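Local coordinates for protein mannosephosphate isomerase, putative (PDB 1ZX5) that probably interconverts D-mannose 6-phosphate and D-fructose 6-phosphate as a zinc-dependent isomerase of the type 1 family, at residues M2-F7 / S66-E71; L73-E78 / G246-I251; G231-D236 / R295-V300; R262-A267 / A279-F284. All blocks are in the same frame, centred on the assembly; numbering follows the deposited sequence.

Contact 1 (M2-F7 / S66-E71)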
loop_
_atom_site.group_PDB
_atom_site.type_symbol
_atom_site.label_atom_id
_atom_site.label_comp_id
_atom_site.label_asym_id
_atom_site.label_seq_id
_atom_site.Cartn_x
_atom_site.Cartn_y
_atom_site.Cartn_z
HETATM N N MSE A 2 -5.892 -26.850 -4.824
HETATM C CA MSE A 2 -6.491 -25.957 -5.828
HETATM C C MSE A 2 -8.025 -25.866 -5.706
HETATM O O MSE A 2 -8.767 -26.131 -6.652
HETATM C CB MSE A 2 -6.020 -26.294 -7.251
HETATM C CG MSE A 2 -6.021 -27.769 -7.602
HETATM SE SE MSE A 2 -4.738 -28.182 -9.043
HETATM C CE MSE A 2 -3.019 -28.313 -7.921
ATOM N N GLU A 3 -8.468 -25.467 -4.514
ATOM C CA GLU A 3 -9.883 -25.267 -4.180
ATOM C C GLU A 3 -10.400 -23.876 -4.578
ATOM O O GLU A 3 -11.607 -23.678 -4.745
ATOM C CB GLU A 3 -10.095 -25.429 -2.666
ATOM C CG GLU A 3 -9.667 -26.775 -2.072
ATOM C CD GLU A 3 -9.558 -26.729 -0.546
ATOM O OE1 GLU A 3 -10.476 -26.178 0.114
ATOM O OE2 GLU A 3 -8.550 -27.243 -0.002
ATOM N N LEU A 4 -9.490 -22.914 -4.711
ATOM C CA LEU A 4 -9.883 -21.522 -4.903
ATOM C C LEU A 4 -9.978 -21.130 -6.376
ATOM O O LEU A 4 -9.217 -21.636 -7.202
ATOM C CB LEU A 4 -8.930 -20.587 -4.153
ATOM C CG LEU A 4 -8.851 -20.737 -2.629
ATOM C CD1 LEU A 4 -7.729 -19.871 -2.073
ATOM C CD2 LEU A 4 -10.190 -20.414 -1.951
ATOM N N PRO A 5 -10.909 -20.209 -6.708
ATOM C CA PRO A 5 -10.976 -19.706 -8.078
ATOM C C PRO A 5 -9.772 -18.820 -8.375
ATOM O O PRO A 5 -9.004 -18.505 -7.465
ATOM C CB PRO A 5 -12.266 -18.883 -8.086
ATOM C CG PRO A 5 -12.457 -18.470 -6.676
ATOM C CD PRO A 5 -11.921 -19.584 -5.837
ATOM N N SER A 6 -9.607 -18.440 -9.637
ATOM C CA SER A 6 -8.519 -17.562 -10.052
ATOM C C SER A 6 -8.644 -16.140 -9.500
ATOM O O SER A 6 -7.638 -15.498 -9.213
ATOM C CB SER A 6 -8.442 -17.496 -11.577
ATOM O OG SER A 6 -7.825 -18.643 -12.104
ATOM N N PHE A 7 -9.876 -15.654 -9.377
ATOM C CA PHE A 7 -10.132 -14.261 -9.083
ATOM C C PHE A 7 -11.108 -14.104 -7.924
ATOM O O PHE A 7 -12.274 -14.504 -8.017
ATOM C CB PHE A 7 -10.655 -13.536 -10.333
ATOM C CG PHE A 7 -9.865 -13.828 -11.588
ATOM C CD1 PHE A 7 -8.516 -13.482 -11.680
ATOM C CD2 PHE A 7 -10.470 -14.453 -12.669
ATOM C CE1 PHE A 7 -7.783 -13.763 -12.836
ATOM C CE2 PHE A 7 -9.749 -14.733 -13.827
ATOM C CZ PHE A 7 -8.401 -14.380 -13.909
ATOM N N SER A 66 -6.621 -18.314 7.159
ATOM C CA SER A 66 -6.402 -19.458 8.049
ATOM C C SER A 66 -6.773 -20.800 7.384
ATOM O O SER A 66 -6.134 -21.813 7.650
ATOM C CB SER A 66 -7.093 -19.278 9.413
ATOM O OG SER A 66 -8.499 -19.194 9.279
ATOM N N LYS A 67 -7.768 -20.789 6.498
ATOM C CA LYS A 67 -8.195 -22.005 5.792
ATOM C C LYS A 67 -7.411 -22.329 4.518
ATOM O O LYS A 67 -7.331 -23.493 4.133
ATOM C CB LYS A 67 -9.683 -21.945 5.450
ATOM C CG LYS A 67 -10.589 -21.983 6.655
ATOM C CD LYS A 67 -12.059 -21.935 6.261
ATOM C CE LYS A 67 -12.936 -21.929 7.519
ATOM N NZ LYS A 67 -14.361 -22.273 7.226
ATOM N N HIS A 68 -6.845 -21.313 3.860
ATOM C CA HIS A 68 -6.300 -21.488 2.504
ATOM C C HIS A 68 -4.908 -20.900 2.329
ATOM O O HIS A 68 -4.453 -20.625 1.213
ATOM C CB HIS A 68 -7.273 -20.916 1.465
ATOM C CG HIS A 68 -8.612 -21.584 1.481
ATOM N ND1 HIS A 68 -8.804 -22.871 1.023
ATOM C CD2 HIS A 68 -9.818 -21.155 1.924
ATOM C CE1 HIS A 68 -10.075 -23.201 1.173
ATOM N NE2 HIS A 68 -10.712 -22.179 1.717
ATOM N N ARG A 69 -4.234 -20.735 3.453
ATOM C CA ARG A 69 -2.927 -20.114 3.518
ATOM C C ARG A 69 -1.889 -20.649 2.518
ATOM O O ARG A 69 -1.272 -19.859 1.807
ATOM C CB ARG A 69 -2.428 -20.248 4.945
ATOM C CG ARG A 69 -0.979 -20.073 5.109
ATOM C CD ARG A 69 -0.541 -20.704 6.407
ATOM N NE ARG A 69 0.888 -20.953 6.345
ATOM C CZ ARG A 69 1.798 -19.993 6.309
ATOM N NH1 ARG A 69 1.421 -18.722 6.341
ATOM N NH2 ARG A 69 3.083 -20.302 6.250
ATOM N N ASP A 70 -1.705 -21.973 2.476
ATOM C CA ASP A 70 -0.721 -22.614 1.584
ATOM C C ASP A 70 -1.051 -22.392 0.112
ATOM O O ASP A 70 -0.176 -22.037 -0.666
ATOM C CB ASP A 70 -0.601 -24.126 1.859
ATOM C CG ASP A 70 -0.025 -24.440 3.241
ATOM O OD1 ASP A 70 0.446 -23.515 3.946
ATOM O OD2 ASP A 70 -0.041 -25.631 3.627
ATOM N N GLU A 71 -2.316 -22.604 -0.253
ATOM C CA GLU A 71 -2.790 -22.341 -1.614
ATOM C C GLU A 71 -2.685 -20.865 -2.013
ATOM O O GLU A 71 -2.295 -20.556 -3.139
ATOM C CB GLU A 71 -4.228 -22.830 -1.817
ATOM C CG GLU A 71 -4.627 -22.835 -3.288
ATOM C CD GLU A 71 -6.074 -23.232 -3.545
ATOM O OE1 GLU A 71 -6.716 -23.819 -2.641
ATOM O OE2 GLU A 71 -6.559 -22.964 -4.672
HETATM O O HOH W 1 -6.664 -24.366 0.023
#

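Contact 2 (L73-E78 / G246-I251)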
loop_
_atom_site.group_PDB
_atom_site.type_symbol
_atom_site.label_atom_id
_atom_site.label_comp_id
_atom_site.label_asym_id
_atom_site.label_seq_id
_atom_site.Cartn_x
_atom_site.Cartn_y
_atom_site.Cartn_z
ATOM N N LEU A 73 -0.566 -18.552 -0.707
ATOM C CA LEU A 73 0.807 -18.063 -0.705
ATOM C C LEU A 73 1.707 -18.780 -1.691
ATOM O O LEU A 73 2.661 -18.182 -2.199
ATOM C CB LEU A 73 1.410 -18.126 0.697
ATOM C CG LEU A 73 0.821 -17.213 1.778
ATOM C CD1 LEU A 73 1.450 -17.558 3.131
ATOM C CD2 LEU A 73 0.996 -15.721 1.463
ATOM N N GLY A 74 1.412 -20.054 -1.956
ATOM C CA GLY A 74 2.193 -20.849 -2.893
ATOM C C GLY A 74 3.626 -20.995 -2.438
ATOM O O GLY A 74 3.881 -21.466 -1.325
ATOM N N ARG A 75 4.559 -20.565 -3.286
ATOM C CA ARG A 75 5.993 -20.669 -2.990
ATOM C C ARG A 75 6.431 -19.764 -1.830
ATOM O O ARG A 75 7.517 -19.951 -1.271
ATOM C CB ARG A 75 6.834 -20.394 -4.239
ATOM C CG ARG A 75 6.621 -21.405 -5.365
ATOM C CD ARG A 75 7.608 -21.226 -6.527
ATOM N NE ARG A 75 7.552 -19.883 -7.097
ATOM C CZ ARG A 75 8.499 -18.953 -6.960
ATOM N NH1 ARG A 75 9.610 -19.212 -6.275
ATOM N NH2 ARG A 75 8.332 -17.754 -7.518
ATOM N N ALA A 76 5.574 -18.809 -1.459
ATOM C CA ALA A 76 5.831 -17.889 -0.347
ATOM C C ALA A 76 5.294 -18.411 0.993
ATOM O O ALA A 76 5.415 -17.730 2.010
ATOM C CB ALA A 76 5.237 -16.512 -0.654
ATOM N N ALA A 77 4.711 -19.612 0.990
ATOM C CA ALA A 77 4.099 -20.189 2.189
ATOM C C ALA A 77 5.096 -20.432 3.321
ATOM O O ALA A 77 4.770 -20.186 4.482
ATOM C CB ALA A 77 3.340 -21.462 1.864
ATOM N N GLU A 78 6.301 -20.901 2.994
ATOM C CA GLU A 78 7.320 -21.114 4.025
ATOM C C GLU A 78 7.858 -19.794 4.588
ATOM O O GLU A 78 8.087 -19.678 5.799
ATOM C CB GLU A 78 8.454 -22.049 3.563
ATOM C CG GLU A 78 9.073 -21.747 2.186
ATOM C CD GLU A 78 9.682 -22.996 1.523
ATOM O OE1 GLU A 78 10.410 -23.762 2.218
ATOM O OE2 GLU A 78 9.428 -23.214 0.305
ATOM N N GLY A 246 3.842 -16.099 -10.832
ATOM C CA GLY A 246 5.113 -16.563 -10.274
ATOM C C GLY A 246 4.919 -17.618 -9.190
ATOM O O GLY A 246 5.847 -17.912 -8.438
ATOM N N GLY A 247 3.711 -18.181 -9.089
ATOM C CA GLY A 247 3.424 -19.197 -8.074
ATOM C C GLY A 247 3.386 -18.643 -6.658
ATOM O O GLY A 247 3.581 -19.377 -5.696
ATOM N N VAL A 248 3.147 -17.338 -6.546
ATOM C CA VAL A 248 2.879 -16.667 -5.270
ATOM C C VAL A 248 1.558 -15.900 -5.363
ATOM O O VAL A 248 1.052 -15.654 -6.466
ATOM C CB VAL A 248 4.019 -15.680 -4.870
ATOM C CG1 VAL A 248 5.369 -16.421 -4.721
ATOM C CG2 VAL A 248 4.130 -14.535 -5.871
HETATM N N MSE A 249 1.006 -15.524 -4.211
HETATM C CA MSE A 249 -0.166 -14.655 -4.158
HETATM C C MSE A 249 0.073 -13.338 -4.912
HETATM O O MSE A 249 1.130 -12.701 -4.754
HETATM C CB MSE A 249 -0.514 -14.348 -2.707
HETATM C CG MSE A 249 -1.922 -13.847 -2.481
HETATM SE SE MSE A 249 -2.158 -13.193 -0.603
HETATM C CE MSE A 249 -1.167 -11.476 -0.764
ATOM N N ASN A 250 -0.902 -12.957 -5.737
ATOM C CA ASN A 250 -0.920 -11.659 -6.397
ATOM C C ASN A 250 -2.210 -10.909 -6.031
ATOM O O ASN A 250 -3.232 -11.526 -5.684
ATOM C CB ASN A 250 -0.838 -11.797 -7.926
ATOM C CG ASN A 250 0.557 -12.190 -8.437
ATOM O OD1 ASN A 250 1.320 -12.912 -7.788
ATOM N ND2 ASN A 250 0.874 -11.735 -9.622
ATOM N N ILE A 251 -2.145 -9.583 -6.112
ATOM C CA ILE A 251 -3.325 -8.727 -6.071
ATOM C C ILE A 251 -3.222 -7.817 -7.289
ATOM O O ILE A 251 -2.156 -7.289 -7.588
ATOM C CB ILE A 251 -3.436 -7.911 -4.733
ATOM C CG1 ILE A 251 -3.825 -8.836 -3.563
ATOM C CG2 ILE A 251 -4.454 -6.752 -4.856
ATOM C CD1 ILE A 251 -3.702 -8.209 -2.164
#

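Contact 3 (G231-D236 / R295-V300)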
loop_
_atom_site.group_PDB
_atom_site.type_symbol
_atom_site.label_atom_id
_atom_site.label_comp_id
_atom_site.label_asym_id
_atom_site.label_seq_id
_atom_site.Cartn_x
_atom_site.Cartn_y
_atom_site.Cartn_z
ATOM N N GLY A 231 6.529 -6.581 -4.149
ATOM C CA GLY A 231 6.704 -5.536 -5.141
ATOM C C GLY A 231 5.407 -5.259 -5.862
ATOM O O GLY A 231 4.390 -5.912 -5.623
ATOM N N LEU A 232 5.465 -4.290 -6.764
ATOM C CA LEU A 232 4.336 -3.898 -7.587
ATOM C C LEU A 232 4.889 -3.466 -8.944
ATOM O O LEU A 232 6.003 -2.938 -9.024
ATOM C CB LEU A 232 3.547 -2.758 -6.919
ATOM C CG LEU A 232 4.227 -1.388 -6.748
ATOM C CD1 LEU A 232 4.076 -0.525 -8.010
ATOM C CD2 LEU A 232 3.637 -0.653 -5.539
ATOM N N GLU A 233 4.119 -3.707 -10.000
ATOM C CA GLU A 233 4.466 -3.226 -11.344
ATOM C C GLU A 233 3.199 -2.842 -12.069
ATOM O O GLU A 233 2.158 -3.471 -11.881
ATOM C CB GLU A 233 5.218 -4.289 -12.157
ATOM C CG GLU A 233 4.457 -5.617 -12.296
ATOM C CD GLU A 233 5.145 -6.616 -13.206
ATOM O OE1 GLU A 233 6.241 -6.307 -13.720
ATOM O OE2 GLU A 233 4.573 -7.707 -13.435
ATOM N N VAL A 234 3.294 -1.804 -12.892
ATOM C CA VAL A 234 2.198 -1.378 -13.736
ATOM C C VAL A 234 2.329 -2.092 -15.090
ATOM O O VAL A 234 3.355 -1.981 -15.750
ATOM C CB VAL A 234 2.193 0.169 -13.912
ATOM C CG1 VAL A 234 1.053 0.621 -14.849
ATOM C CG2 VAL A 234 2.083 0.864 -12.541
ATOM N N VAL A 235 1.305 -2.849 -15.476
ATOM C CA VAL A 235 1.267 -3.503 -16.781
ATOM C C VAL A 235 0.374 -2.686 -17.719
ATOM O O VAL A 235 -0.798 -2.452 -17.406
ATOM C CB VAL A 235 0.735 -4.957 -16.665
ATOM C CG1 VAL A 235 0.847 -5.711 -18.025
ATOM C CG2 VAL A 235 1.475 -5.701 -15.552
ATOM N N ASP A 236 0.940 -2.216 -18.832
ATOM C CA ASP A 236 0.170 -1.517 -19.870
ATOM C C ASP A 236 -0.493 -2.555 -20.757
ATOM O O ASP A 236 0.192 -3.354 -21.388
ATOM C CB ASP A 236 1.070 -0.635 -20.762
ATOM C CG ASP A 236 1.674 0.558 -20.017
ATOM O OD1 ASP A 236 1.142 0.981 -18.972
ATOM O OD2 ASP A 236 2.698 1.086 -20.497
ATOM N N ARG A 295 0.063 -5.005 -10.836
ATOM C CA ARG A 295 0.250 -6.326 -10.256
ATOM C C ARG A 295 1.088 -6.209 -8.978
ATOM O O ARG A 295 2.217 -5.732 -9.014
ATOM C CB ARG A 295 0.930 -7.262 -11.253
ATOM C CG ARG A 295 0.931 -8.707 -10.808
ATOM C CD ARG A 295 1.637 -9.626 -11.802
ATOM N NE ARG A 295 3.078 -9.411 -11.849
ATOM C CZ ARG A 295 3.988 -10.147 -11.217
ATOM N NH1 ARG A 295 5.279 -9.847 -11.355
ATOM N NH2 ARG A 295 3.632 -11.189 -10.468
ATOM N N ILE A 296 0.521 -6.653 -7.863
ATOM C CA ILE A 296 1.193 -6.649 -6.577
ATOM C C ILE A 296 1.553 -8.102 -6.278
ATOM O O ILE A 296 0.728 -8.990 -6.416
ATOM C CB ILE A 296 0.276 -6.022 -5.464
ATOM C CG1 ILE A 296 -0.167 -4.612 -5.878
ATOM C CG2 ILE A 296 0.973 -6.026 -4.086
ATOM C CD1 ILE A 296 -1.409 -4.072 -5.126
ATOM N N TYR A 297 2.794 -8.355 -5.903
ATOM C CA TYR A 297 3.253 -9.729 -5.755
ATOM C C TYR A 297 4.156 -9.868 -4.539
ATOM O O TYR A 297 4.785 -8.904 -4.098
ATOM C CB TYR A 297 3.991 -10.202 -7.031
ATOM C CG TYR A 297 5.098 -9.270 -7.448
ATOM C CD1 TYR A 297 6.399 -9.440 -6.955
ATOM C CD2 TYR A 297 4.849 -8.196 -8.311
ATOM C CE1 TYR A 297 7.421 -8.586 -7.310
ATOM C CE2 TYR A 297 5.873 -7.330 -8.686
ATOM C CZ TYR A 297 7.156 -7.528 -8.175
ATOM O OH TYR A 297 8.192 -6.680 -8.531
ATOM N N LEU A 298 4.209 -11.084 -4.007
ATOM C CA LEU A 298 5.123 -11.418 -2.924
ATOM C C LEU A 298 6.463 -11.824 -3.523
ATOM O O LEU A 298 6.531 -12.300 -4.658
ATOM C CB LEU A 298 4.540 -12.536 -2.063
ATOM C CG LEU A 298 3.136 -12.301 -1.497
ATOM C CD1 LEU A 298 2.720 -13.492 -0.635
ATOM C CD2 LEU A 298 3.038 -10.970 -0.709
ATOM N N LYS A 299 7.530 -11.594 -2.774
ATOM C CA LYS A 299 8.857 -11.988 -3.197
ATOM C C LYS A 299 9.391 -13.060 -2.256
ATOM O O LYS A 299 9.282 -12.952 -1.029
ATOM C CB LYS A 299 9.794 -10.785 -3.228
ATOM C CG LYS A 299 9.571 -9.872 -4.411
ATOM C CD LYS A 299 10.395 -8.612 -4.278
ATOM C CE LYS A 299 11.876 -8.884 -4.532
ATOM N NZ LYS A 299 12.705 -7.710 -4.153
ATOM N N VAL A 300 9.960 -14.095 -2.855
ATOM C CA VAL A 300 10.475 -15.248 -2.135
ATOM C C VAL A 300 11.891 -15.555 -2.629
ATOM O O VAL A 300 12.866 -15.318 -1.910
ATOM C CB VAL A 300 9.571 -16.487 -2.349
ATOM C CG1 VAL A 300 9.616 -16.920 -3.806
ATOM C CG2 VAL A 300 10.016 -17.636 -1.449
HETATM O O HOH W 2 8.188 -4.424 -9.543
#

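Contact 4 (R262-A267 / A279-F284)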
loop_
_atom_site.group_PDB
_atom_site.type_symbol
_atom_site.label_atom_id
_atom_site.label_comp_id
_atom_site.label_asym_id
_atom_site.label_seq_id
_atom_site.Cartn_x
_atom_site.Cartn_y
_atom_site.Cartn_z
ATOM N N ARG A 262 -9.398 -13.743 -17.652
ATOM C CA ARG A 262 -9.660 -15.139 -18.031
ATOM C C ARG A 262 -8.595 -16.038 -17.421
ATOM O O ARG A 262 -7.419 -15.953 -17.779
ATOM C CB ARG A 262 -9.707 -15.315 -19.559
ATOM C CG ARG A 262 -10.784 -14.486 -20.256
ATOM C CD ARG A 262 -10.784 -14.708 -21.774
ATOM N NE ARG A 262 -11.914 -14.040 -22.427
ATOM C CZ ARG A 262 -11.938 -12.771 -22.870
ATOM N NH1 ARG A 262 -10.880 -11.943 -22.742
ATOM N NH2 ARG A 262 -13.049 -12.322 -23.455
ATOM N N GLY A 263 -9.021 -16.872 -16.481
ATOM C CA GLY A 263 -8.157 -17.821 -15.799
ATOM C C GLY A 263 -8.872 -19.155 -15.770
ATOM O O GLY A 263 -9.261 -19.686 -16.809
ATOM N N LYS A 264 -9.073 -19.708 -14.583
ATOM C CA LYS A 264 -9.858 -20.932 -14.488
ATOM C C LYS A 264 -11.333 -20.614 -14.769
ATOM O O LYS A 264 -12.055 -21.438 -15.318
ATOM C CB LYS A 264 -9.646 -21.600 -13.135
ATOM C CG LYS A 264 -8.222 -22.134 -12.990
ATOM C CD LYS A 264 -8.015 -22.941 -11.722
ATOM C CE LYS A 264 -8.194 -22.085 -10.492
ATOM N NZ LYS A 264 -7.970 -22.908 -9.261
ATOM N N GLU A 265 -11.748 -19.396 -14.417
ATOM C CA GLU A 265 -13.052 -18.870 -14.788
ATOM C C GLU A 265 -12.854 -17.473 -15.389
ATOM O O GLU A 265 -11.740 -16.959 -15.411
ATOM C CB GLU A 265 -13.991 -18.860 -13.569
ATOM C CG GLU A 265 -13.770 -17.723 -12.552
ATOM C CD GLU A 265 -12.489 -17.843 -11.691
ATOM O OE1 GLU A 265 -11.825 -18.911 -11.677
ATOM O OE2 GLU A 265 -12.155 -16.842 -11.007
ATOM N N THR A 266 -13.929 -16.873 -15.890
ATOM C CA THR A 266 -13.875 -15.554 -16.504
ATOM C C THR A 266 -14.512 -14.563 -15.537
ATOM O O THR A 266 -15.497 -14.878 -14.863
ATOM C CB THR A 266 -14.569 -15.566 -17.902
ATOM O OG1 THR A 266 -13.883 -16.491 -18.756
ATOM C CG2 THR A 266 -14.549 -14.200 -18.580
ATOM N N ALA A 267 -13.922 -13.384 -15.433
ATOM C CA ALA A 267 -14.418 -12.339 -14.550
ATOM C C ALA A 267 -14.100 -11.001 -15.194
ATOM O O ALA A 267 -13.561 -10.950 -16.293
ATOM C CB ALA A 267 -13.762 -12.439 -13.180
ATOM N N ALA A 279 -2.020 -18.142 -5.456
ATOM C CA ALA A 279 -0.841 -18.783 -6.066
ATOM C C ALA A 279 -1.155 -20.021 -6.892
ATOM O O ALA A 279 -0.389 -20.373 -7.793
ATOM C CB ALA A 279 0.171 -19.135 -5.002
ATOM N N SER A 280 -2.267 -20.687 -6.588
ATOM C CA SER A 280 -2.688 -21.868 -7.346
ATOM C C SER A 280 -3.096 -21.551 -8.794
ATOM O O SER A 280 -3.332 -22.456 -9.576
ATOM C CB SER A 280 -3.817 -22.607 -6.621
ATOM O OG SER A 280 -4.955 -21.775 -6.455
ATOM N N THR A 281 -3.193 -20.272 -9.145
ATOM C CA THR A 281 -3.333 -19.871 -10.539
ATOM C C THR A 281 -1.937 -19.501 -11.030
ATOM O O THR A 281 -1.319 -18.580 -10.507
ATOM C CB THR A 281 -4.374 -18.708 -10.706
ATOM O OG1 THR A 281 -5.693 -19.237 -10.546
ATOM C CG2 THR A 281 -4.293 -18.036 -12.069
ATOM N N ASP A 282 -1.438 -20.258 -12.004
ATOM C CA ASP A 282 -0.123 -20.054 -12.592
ATOM C C ASP A 282 -0.117 -18.813 -13.481
ATOM O O ASP A 282 0.785 -17.987 -13.408
ATOM C CB ASP A 282 0.332 -21.310 -13.383
ATOM C CG ASP A 282 -0.726 -21.797 -14.428
ATOM O OD1 ASP A 282 -1.934 -21.461 -14.295
ATOM O OD2 ASP A 282 -0.356 -22.538 -15.388
ATOM N N SER A 283 -1.135 -18.694 -14.325
ATOM C CA SER A 283 -1.267 -17.563 -15.223
ATOM C C SER A 283 -2.696 -17.398 -15.720
ATOM O O SER A 283 -3.537 -18.281 -15.559
ATOM C CB SER A 283 -0.329 -17.697 -16.416
ATOM O OG SER A 283 -0.687 -18.818 -17.170
ATOM N N PHE A 284 -2.945 -16.254 -16.343
ATOM C CA PHE A 284 -4.267 -15.881 -16.805
ATOM C C PHE A 284 -4.079 -14.753 -17.812
ATOM O O PHE A 284 -2.980 -14.187 -17.928
ATOM C CB PHE A 284 -5.123 -15.416 -15.613
ATOM C CG PHE A 284 -4.504 -14.287 -14.816
ATOM C CD1 PHE A 284 -4.819 -12.963 -15.104
ATOM C CD2 PHE A 284 -3.609 -14.549 -13.779
ATOM C CE1 PHE A 284 -4.263 -11.915 -14.364
ATOM C CE2 PHE A 284 -3.031 -13.509 -13.054
ATOM C CZ PHE A 284 -3.367 -12.186 -13.344
HETATM O O HOH W 3 -6.615 -20.303 -8.189
HETATM O O HOH W 4 -5.789 -24.173 -9.418
#

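Contact 1 (M2-F7 / S66-E71)
Met-2 and Glu-71 bring the two backbones nearest, their CA atoms 6.7 Å apart, where the irregular N-terminal segment 2-7 runs past helix 61-73. The main link is the carboxylate of Glu-71, which takes two successive backbone N-H groups. Its OE1 accepts from Glu-3 N at 3.0 Å, and its OE2 accepts from Leu-4 N at 2.9 Å with an N-H...O angle of 161°. Both oxygens are met on their syn sides, and CG stands anti to the backbone N of Glu-71 (chi1 -168°), from where the extended chain reaches the loop. The two amides fix the rotation of the carboxylate, and each oxygen has a further partner: Ser-280 OG for OE2, and for OE1 a water 2.7 Å away that also bonds to His-68 ND1. An alanine in place of Glu-71 would probably leave the amides of Glu-3 and Leu-4, and Ser-280 OG, without their carboxylate acceptor and loosen the start of the chain. Beside this polar grip, Leu-4 lies over the imidazole of His-68, its CD2 3.9 Å from the ring centroid in a CH-pi contact, while its CD1 touches His-68 CB. Glu-3 OE1 comes to the ring edge, 3.2 Å from His-68 CE1, its carboxylate steeply turned against the imidazole. The N-terminal loop is thus held on helix 61-73, within the phosphomannose isomerase type I catalytic region, by the Glu-71 carboxylate.

Contact 2 (L73-E78 / G246-I251)
Leu-73 and Gly-74 pass Met-249 and Val-248 with CA atoms 4.9 Å apart in both pairs, as the chain leaves helix 61-73 through a type II' turn (Leu-73 to Ala-76) overlapping a type I turn (Gly-74 to Ala-77). The backbone of Arg-75 donates to Gly-247 O at 2.9 Å, an almost straight bond (175°). Around it lie two CA-H...O contacts, from Val-248 CA to Leu-73 O and from Gly-74 CA to Gly-247 O. Glycines make this closeness possible: a CB on Gly-74 would collide with Gly-247 O, and one on Gly-247 would crowd Arg-75 NE. Both also have positive phi, as does Gly-246. The side chain of Arg-75 bends at chi3 (-57°), which turns NE toward Gly-246. That carbonyl oxygen is then held side-on by two nitrogens, Arg-75 NE at 2.9 Å and Arg-75 NH2 at 2.7 Å, and lies nearly in the guanidinium plane. Val-248 CG1 is over one guanidinium face, and the same methyl meets Ala-76 CB at 4.1 Å, giving a small apolar patch next to the polar one. Leu-73, Ala-76 and Met-249 extend that patch onto Leu-298 of strand 291-298. Chemically, a cationic guanidinium and an amide are here matched with neutral carbonyl oxygens, without a carboxylate in either segment taking part; the positive charge would be expected to polarise the Gly-246 carbonyl and strengthen its hold.

Contact 3 (G231-D236 / R295-V300)
Gly-231 pairs with Tyr-297, and Glu-233 with Arg-295, through backbone hydrogen bonds between antiparallel strands 230-237 and 291-298, among them Gly-231 N to Tyr-297 O at 2.9 Å. The non-hydrogen-bonded pair Leu-232 and Ile-296 lies between them. Ionic contact follows on the face of Glu-233: OE2 takes Arg-295 NE at 2.8 Å and Arg-295 NH1 at 3.1 Å. Both donors come from the same face of the carboxylate, NH1 from well above its plane, whereas OE2 lies close to the guanidinium plane. An alanine in place of Glu-233 would probably leave the Arg-295 guanidinium without this anionic mate and freer to turn. These strands belong to the five-stranded sheet of the C-terminal cupin domain, a jelly-roll type of fold. On the other face of the sheet, apolar packing brings Leu-232 CB to 4.3 Å from Ile-296 CG1, and both side chains rest on strand 181-188 of the neighbouring six-stranded sheet. Back on the polar face, CG of Tyr-297 lies between its backbone N and carbonyl carbon (chi1 53°), and the ring lies over Gly-231, whose CA is 4.0 Å from the centroid (CH-pi); a CB there would strike the phenol oxygen, which hydrogen-bonds to Glu-226.

Contact 4 (R262-A267 / A279-F284)
Phe-284 CB presses against Arg-262 O at 3.2 Å and against Gly-263 CA at 3.9 Å; Gly-263 and Phe-284 are the nearest CA pair, 4.5 Å apart. At the other end Lys-264 stretches toward Ser-280 and Thr-281. Its chain bends at chi3 (-64°), bringing CE to 3.8 Å from Thr-281 OG1. No hydrogen bond crosses the contact directly. Instead a water accepts from Lys-264 NZ at 3.1 Å, donates to Ser-280 OG at 2.8 Å and bonds to Thr-281 OG1 at 2.7 Å, so that the ammonium and two hydroxyls share one solvent molecule. The next shell comes largely from the N-terminal segment 2-7: Leu-4 O accepts from Lys-264 NZ, Ser-6 OG bonds to Thr-281 OG1 and to Lys-264 N, and the carboxylate of Glu-265 takes the backbone amides of Ser-6 and Phe-7. Glu-71 OE2 holds Ser-280 OG from the helix side. The turn itself is closed by a bond from Gly-263 N to Glu-265 O, and the ring of Phe-284 meets that of Phe-7 edge-to-face. The contact thus lies at one end of the four-stranded sheet, where the turn between strands 259-262 and 266-269 meets the entry to strand 283-288, which runs between 259-262 and 240-244, with helix 61-73 nearby through Leu-72.

Overall arrangement
Contacts 1, 2 and 4 form one neighbourhood, their centres 11 to 14 Å apart and each touching the other two, while contact 3 lies deeper, 12 Å from contact 2 between centres. Helix 61-73 and its exit serve contacts 1 and 2, and strands 250-256 and 291-298, neighbours in the five-stranded sheet, link contact 2 to contact 3. Along the chain, contact 1 closes first, contacts 2 and 3 cross, and contact 4 is nested inside contact 3. The N-terminal arm and helix are thereby fastened to the C-terminal cupin domain. No residue of the fructofuranose pocket, such as Asp-150 or Lys-154, takes part.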